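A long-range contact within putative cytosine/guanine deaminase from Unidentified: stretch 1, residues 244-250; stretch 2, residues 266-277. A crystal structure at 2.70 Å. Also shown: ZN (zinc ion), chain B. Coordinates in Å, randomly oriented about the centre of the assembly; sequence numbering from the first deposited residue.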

ATOM      1  N   ARG A 244      12.270  -1.146  -8.754  1.00 51.88           N
ATOM      2  CA  ARG A 244      11.653  -2.458  -8.575  1.00 51.81           C
ATOM      3  C   ARG A 244      10.544  -2.660  -9.607  1.00 52.36           C
ATOM      4  O   ARG A 244      10.058  -1.701 -10.211  1.00 52.18           O
ATOM      5  CB  ARG A 244      11.085  -2.607  -7.163  1.00 51.38           C
ATOM      6  CG  ARG A 244      12.149  -2.503  -6.105  1.00 48.95           C
ATOM      7  CD  ARG A 244      11.810  -3.296  -4.880  1.00 47.81           C
ATOM      8  NE  ARG A 244      13.016  -3.484  -4.086  1.00 48.80           N
ATOM      9  CZ  ARG A 244      13.190  -4.456  -3.199  1.00 48.87           C
ATOM     10  NH1 ARG A 244      12.228  -5.344  -2.978  1.00 47.62           N
ATOM     11  NH2 ARG A 244      14.340  -4.551  -2.553  1.00 44.04           N
ATOM     12  N   MET A 245      10.155  -3.914  -9.812  1.00 52.61           N
ATOM     13  CA  MET A 245       9.120  -4.243 -10.787  1.00 51.00           C
ATOM     14  C   MET A 245       7.882  -4.842 -10.123  1.00 51.59           C
ATOM     15  O   MET A 245       7.985  -5.636  -9.185  1.00 53.12           O
ATOM     16  CB  MET A 245       9.680  -5.227 -11.802  1.00 49.57           C
ATOM     17  CG  MET A 245      10.839  -4.690 -12.633  1.00 48.15           C
ATOM     18  SD  MET A 245      11.910  -6.005 -13.173  1.00 44.04           S
ATOM     19  CE  MET A 245      13.214  -5.714 -12.149  1.00 47.49           C
ATOM     20  N   HIS A 246       6.711  -4.458 -10.620  1.00 49.24           N
ATOM     21  CA  HIS A 246       5.457  -4.948 -10.079  1.00 47.74           C
ATOM     22  C   HIS A 246       4.393  -5.085 -11.153  1.00 48.03           C
ATOM     23  O   HIS A 246       4.327  -4.276 -12.066  1.00 47.79           O
ATOM     24  CB  HIS A 246       4.972  -3.998  -8.988  1.00 46.10           C
ATOM     25  CG  HIS A 246       3.586  -4.283  -8.508  1.00 44.68           C
ATOM     26  ND1 HIS A 246       2.530  -3.435  -8.751  1.00 45.87           N
ATOM     27  CD2 HIS A 246       3.080  -5.325  -7.809  1.00 44.02           C
ATOM     28  CE1 HIS A 246       1.431  -3.944  -8.221  1.00 45.14           C
ATOM     29  NE2 HIS A 246       1.738  -5.091  -7.645  1.00 44.77           N
ATOM     30  N   SER A 247       3.556  -6.113 -11.041  1.00 49.40           N
ATOM     31  CA  SER A 247       2.483  -6.323 -12.013  1.00 51.76           C
ATOM     32  C   SER A 247       1.394  -7.288 -11.525  1.00 52.01           C
ATOM     33  O   SER A 247       1.571  -8.000 -10.535  1.00 51.50           O
ATOM     34  CB  SER A 247       3.066  -6.846 -13.338  1.00 52.47           C
ATOM     35  OG  SER A 247       2.074  -6.979 -14.342  1.00 54.36           O
ATOM     36  N   HIS A 248       0.262  -7.266 -12.228  1.00 52.22           N
ATOM     37  CA  HIS A 248      -0.873  -8.141 -11.968  1.00 54.25           C
ATOM     38  C   HIS A 248      -0.503  -9.460 -12.657  1.00 57.28           C
ATOM     39  O   HIS A 248      -0.256  -9.481 -13.861  1.00 56.84           O
ATOM     40  CB  HIS A 248      -2.129  -7.577 -12.640  1.00 53.61           C
ATOM     41  CG  HIS A 248      -2.942  -6.655 -11.779  1.00 54.72           C
ATOM     42  ND1 HIS A 248      -3.583  -5.546 -12.288  1.00 52.96           N
ATOM     43  CD2 HIS A 248      -3.296  -6.726 -10.474  1.00 55.12           C
ATOM     44  CE1 HIS A 248      -4.298  -4.975 -11.336  1.00 53.71           C
ATOM     45  NE2 HIS A 248      -4.144  -5.673 -10.225  1.00 54.83           N
ATOM     46  N   LEU A 249      -0.445 -10.558 -11.916  1.00 60.64           N
ATOM     47  CA  LEU A 249      -0.098 -11.823 -12.547  1.00 64.63           C
ATOM     48  C   LEU A 249      -1.325 -12.690 -12.712  1.00 67.75           C
ATOM     49  O   LEU A 249      -1.718 -13.404 -11.786  1.00 70.97           O
ATOM     50  CB  LEU A 249       0.948 -12.569 -11.724  1.00 65.36           C
ATOM     51  CG  LEU A 249       1.688 -13.688 -12.468  1.00 66.31           C
ATOM     52  CD1 LEU A 249       2.978 -13.987 -11.737  1.00 66.08           C
ATOM     53  CD2 LEU A 249       0.817 -14.942 -12.577  1.00 68.23           C
ATOM     54  N   SER A 250      -1.938 -12.626 -13.887  1.00 70.89           N
ATOM     55  CA  SER A 250      -3.130 -13.430 -14.162  1.00 74.09           C
ATOM     56  C   SER A 250      -2.737 -14.849 -14.602  1.00 74.65           C
ATOM     57  O   SER A 250      -1.789 -15.036 -15.369  1.00 74.70           O
ATOM     58  CB  SER A 250      -3.983 -12.772 -15.259  1.00 75.21           C
ATOM     59  OG  SER A 250      -3.267 -12.706 -16.485  1.00 76.61           O
ATOM     60  N   SER A 266       4.029 -22.599 -17.892  1.00 68.47           N
ATOM     61  CA  SER A 266       3.526 -21.915 -16.687  1.00 64.16           C
ATOM     62  C   SER A 266       3.719 -20.400 -16.656  1.00 61.23           C
ATOM     63  O   SER A 266       4.707 -19.876 -17.156  1.00 60.88           O
ATOM     64  CB  SER A 266       4.165 -22.517 -15.434  1.00 64.36           C
ATOM     65  OG  SER A 266       4.096 -21.608 -14.348  1.00 62.36           O
ATOM     66  N   PRO A 267       2.766 -19.675 -16.054  1.00 58.32           N
ATOM     67  CA  PRO A 267       2.858 -18.212 -15.971  1.00 56.97           C
ATOM     68  C   PRO A 267       4.109 -17.715 -15.240  1.00 56.31           C
ATOM     69  O   PRO A 267       4.854 -16.875 -15.747  1.00 56.24           O
ATOM     70  CB  PRO A 267       1.565 -17.832 -15.250  1.00 54.81           C
ATOM     71  CG  PRO A 267       0.611 -18.886 -15.719  1.00 54.21           C
ATOM     72  CD  PRO A 267       1.437 -20.143 -15.627  1.00 56.19           C
ATOM     73  N   VAL A 268       4.328 -18.238 -14.043  1.00 55.81           N
ATOM     74  CA  VAL A 268       5.483 -17.867 -13.243  1.00 54.83           C
ATOM     75  C   VAL A 268       6.771 -18.264 -13.979  1.00 54.39           C
ATOM     76  O   VAL A 268       7.698 -17.472 -14.089  1.00 53.12           O
ATOM     77  CB  VAL A 268       5.411 -18.555 -11.854  1.00 54.98           C
ATOM     78  CG1 VAL A 268       6.644 -18.243 -11.033  1.00 53.35           C
ATOM     79  CG2 VAL A 268       4.172 -18.091 -11.135  1.00 54.75           C
ATOM     80  N   ALA A 269       6.805 -19.488 -14.495  1.00 54.89           N
ATOM     81  CA  ALA A 269       7.960 -19.997 -15.225  1.00 55.10           C
ATOM     82  C   ALA A 269       8.267 -19.129 -16.459  1.00 55.30           C
ATOM     83  O   ALA A 269       9.425 -18.947 -16.839  1.00 56.01           O
ATOM     84  CB  ALA A 269       7.705 -21.452 -15.635  1.00 52.22           C
ATOM     85  N   PHE A 270       7.220 -18.596 -17.075  1.00 55.06           N
ATOM     86  CA  PHE A 270       7.356 -17.732 -18.242  1.00 54.71           C
ATOM     87  C   PHE A 270       7.991 -16.421 -17.779  1.00 54.66           C
ATOM     88  O   PHE A 270       8.946 -15.924 -18.376  1.00 55.24           O
ATOM     89  CB  PHE A 270       5.977 -17.460 -18.845  1.00 53.77           C
ATOM     90  CG  PHE A 270       6.020 -16.752 -20.159  1.00 53.26           C
ATOM     91  CD1 PHE A 270       6.348 -17.440 -21.319  1.00 52.69           C
ATOM     92  CD2 PHE A 270       5.744 -15.390 -20.238  1.00 53.50           C
ATOM     93  CE1 PHE A 270       6.404 -16.781 -22.542  1.00 52.48           C
ATOM     94  CE2 PHE A 270       5.797 -14.716 -21.457  1.00 52.37           C
ATOM     95  CZ  PHE A 270       6.128 -15.409 -22.615  1.00 51.36           C
ATOM     96  N   CYS A 271       7.454 -15.861 -16.700  1.00 54.81           N
ATOM     97  CA  CYS A 271       7.990 -14.622 -16.143  1.00 54.07           C
ATOM     98  C   CYS A 271       9.470 -14.776 -15.843  1.00 52.94           C
ATOM     99  O   CYS A 271      10.257 -13.870 -16.085  1.00 51.84           O
ATOM    100  CB  CYS A 271       7.254 -14.254 -14.860  1.00 52.82           C
ATOM    101  SG  CYS A 271       5.638 -13.558 -15.147  1.00 56.43           S
ATOM    102  N   GLY A 272       9.839 -15.929 -15.304  1.00 52.43           N
ATOM    103  CA  GLY A 272      11.231 -16.168 -14.996  1.00 53.96           C
ATOM    104  C   GLY A 272      12.073 -16.079 -16.252  1.00 54.80           C
ATOM    105  O   GLY A 272      13.083 -15.388 -16.278  1.00 55.57           O
ATOM    106  N   GLU A 273      11.634 -16.765 -17.302  1.00 55.49           N
ATOM    107  CA  GLU A 273      12.338 -16.797 -18.573  1.00 54.37           C
ATOM    108  C   GLU A 273      12.438 -15.466 -19.310  1.00 54.19           C
ATOM    109  O   GLU A 273      13.162 -15.351 -20.299  1.00 53.40           O
ATOM    110  CB  GLU A 273      11.699 -17.856 -19.470  1.00 54.34           C
ATOM    111  CG  GLU A 273      12.398 -19.200 -19.349  1.00 58.12           C
ATOM    112  CD  GLU A 273      11.659 -20.334 -20.023  1.00 59.59           C
ATOM    113  OE1 GLU A 273      11.268 -20.196 -21.204  1.00 59.83           O
ATOM    114  OE2 GLU A 273      11.482 -21.378 -19.365  1.00 61.11           O
ATOM    115  N   HIS A 274      11.733 -14.457 -18.809  1.00 53.79           N
ATOM    116  CA  HIS A 274      11.745 -13.135 -19.413  1.00 53.29           C
ATOM    117  C   HIS A 274      12.178 -12.052 -18.449  1.00 53.12           C
ATOM    118  O   HIS A 274      11.682 -10.929 -18.508  1.00 51.75           O
ATOM    119  CB  HIS A 274      10.369 -12.819 -19.975  1.00 55.86           C
ATOM    120  CG  HIS A 274       9.973 -13.728 -21.093  1.00 59.51           C
ATOM    121  ND1 HIS A 274       9.943 -13.318 -22.410  1.00 60.38           N
ATOM    122  CD2 HIS A 274       9.675 -15.048 -21.103  1.00 58.97           C
ATOM    123  CE1 HIS A 274       9.648 -14.349 -23.180  1.00 60.63           C
ATOM    124  NE2 HIS A 274       9.480 -15.411 -22.411  1.00 58.40           N
ATOM    125  N   ASP A 275      13.108 -12.406 -17.563  1.00 53.04           N
ATOM    126  CA  ASP A 275      13.666 -11.485 -16.578  1.00 54.76           C
ATOM    127  C   ASP A 275      12.649 -10.802 -15.660  1.00 54.11           C
ATOM    128  O   ASP A 275      12.833  -9.641 -15.281  1.00 53.21           O
ATOM    129  CB  ASP A 275      14.501 -10.407 -17.285  1.00 57.33           C
ATOM    130  CG  ASP A 275      15.659 -10.990 -18.098  1.00 59.71           C
ATOM    131  OD1 ASP A 275      16.486 -11.746 -17.530  1.00 62.52           O
ATOM    132  OD2 ASP A 275      15.742 -10.688 -19.309  1.00 61.44           O
ATOM    133  N   TRP A 276      11.591 -11.522 -15.285  1.00 52.79           N
ATOM    134  CA  TRP A 276      10.565 -10.945 -14.429  1.00 51.40           C
ATOM    135  C   TRP A 276      10.335 -11.625 -13.086  1.00 51.04           C
ATOM    136  O   TRP A 276       9.200 -11.754 -12.625  1.00 51.60           O
ATOM    137  CB  TRP A 276       9.235 -10.816 -15.187  1.00 50.03           C
ATOM    138  CG  TRP A 276       9.052  -9.453 -15.717  1.00 50.82           C
ATOM    139  CD1 TRP A 276       9.628  -8.922 -16.845  1.00 51.85           C
ATOM    140  CD2 TRP A 276       8.368  -8.370 -15.072  1.00 52.21           C
ATOM    141  NE1 TRP A 276       9.354  -7.576 -16.935  1.00 52.34           N
ATOM    142  CE2 TRP A 276       8.585  -7.206 -15.864  1.00 52.89           C
ATOM    143  CE3 TRP A 276       7.599  -8.263 -13.901  1.00 50.33           C
ATOM    144  CZ2 TRP A 276       8.058  -5.948 -15.517  1.00 53.19           C
ATOM    145  CZ3 TRP A 276       7.076  -7.019 -13.560  1.00 50.62           C
ATOM    146  CH2 TRP A 276       7.308  -5.875 -14.368  1.00 51.80           C
ATOM    147  N   LEU A 277      11.421 -12.056 -12.460  1.00 49.33           N
ATOM    148  CA  LEU A 277      11.364 -12.658 -11.135  1.00 48.57           C
ATOM    149  C   LEU A 277      12.560 -12.096 -10.380  1.00 47.95           C
ATOM    150  O   LEU A 277      13.403 -11.418 -10.960  1.00 47.66           O
ATOM    151  CB  LEU A 277      11.465 -14.188 -11.185  1.00 49.43           C
ATOM    152  CG  LEU A 277      10.366 -15.054 -11.817  1.00 49.11           C
ATOM    153  CD1 LEU A 277      10.615 -16.510 -11.447  1.00 47.94           C
ATOM    154  CD2 LEU A 277       8.995 -14.622 -11.343  1.00 48.69           C
TER
HETATM  155 ZN    ZN B 493      -5.301  -4.630  -8.884  1.00 46.93          ZN

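No hydrogen bond joins the two stretches. They are held by packing of side chains, and about 330 Å² of surface is buried between them. Three residues cover the most: W276, L249 and M245. They form two patches, one where M245 meets W276 and one where L249 meets the helix 267-273.

W276 lies in the loop after the helix. Its CA-to-CB bond points sideways, but the end of the side chain comes nearer to the strand. The chi1 angle of -98° lies between the usual wells. M245 sits over one face of the indole. M245 CB is 3.6 Å from W276 CH2 and 3.9 Å from the centroid of the six-membered ring, a CH-pi contact. M245 SD is 4.5 Å from the same centroid and only 12° off the ring normal, a sulfur-aromatic contact. The CA-to-CB bond of M245 points toward the second stretch, while the end of its side chain leads away. A flexible, polarizable thioether suits this place, since it can lie along a flat aromatic surface. The strand continues past the same ring: H246 N is 3.9 Å from W276 CZ3, and S247 CB is 4.0 Å from W276 CZ3. S247 is small, and its CB approaches the ring obliquely. Its OG and the indole NE1 are both hydrogen-bonded elsewhere in the structure, so these buried polar atoms are satisfied.

L249 follows the strand and points toward the helix. Both of its methyl groups take part. L249 CD2 is 4.0 Å from P267 CB. L249 CD1 is 4.3 Å from V268 CG2 and also 4.3 Å from C271 SG. A branched aliphatic side chain suits this place because it can meet several helix residues at once. These are apolar contacts of modest closeness. P267 stands in the first turn of the helix, where proline needs no backbone NH to donate. C271 lies one turn further on, and its side chain also points toward the first stretch.

S266 caps the start of the helix, with a weak bond from A269 N to S266 OG of 3.4 Å. At the other end, W276 N donates to C271 O at 2.8 Å, which ties the loop carrying the indole back to the helix.

Neighbouring side chains of the strand serve different surroundings. H246 points away from the second stretch. H248 does not touch it; its NE2 binds the zinc ion at 2.1 Å, with three other ligand atoms from elsewhere in the structure.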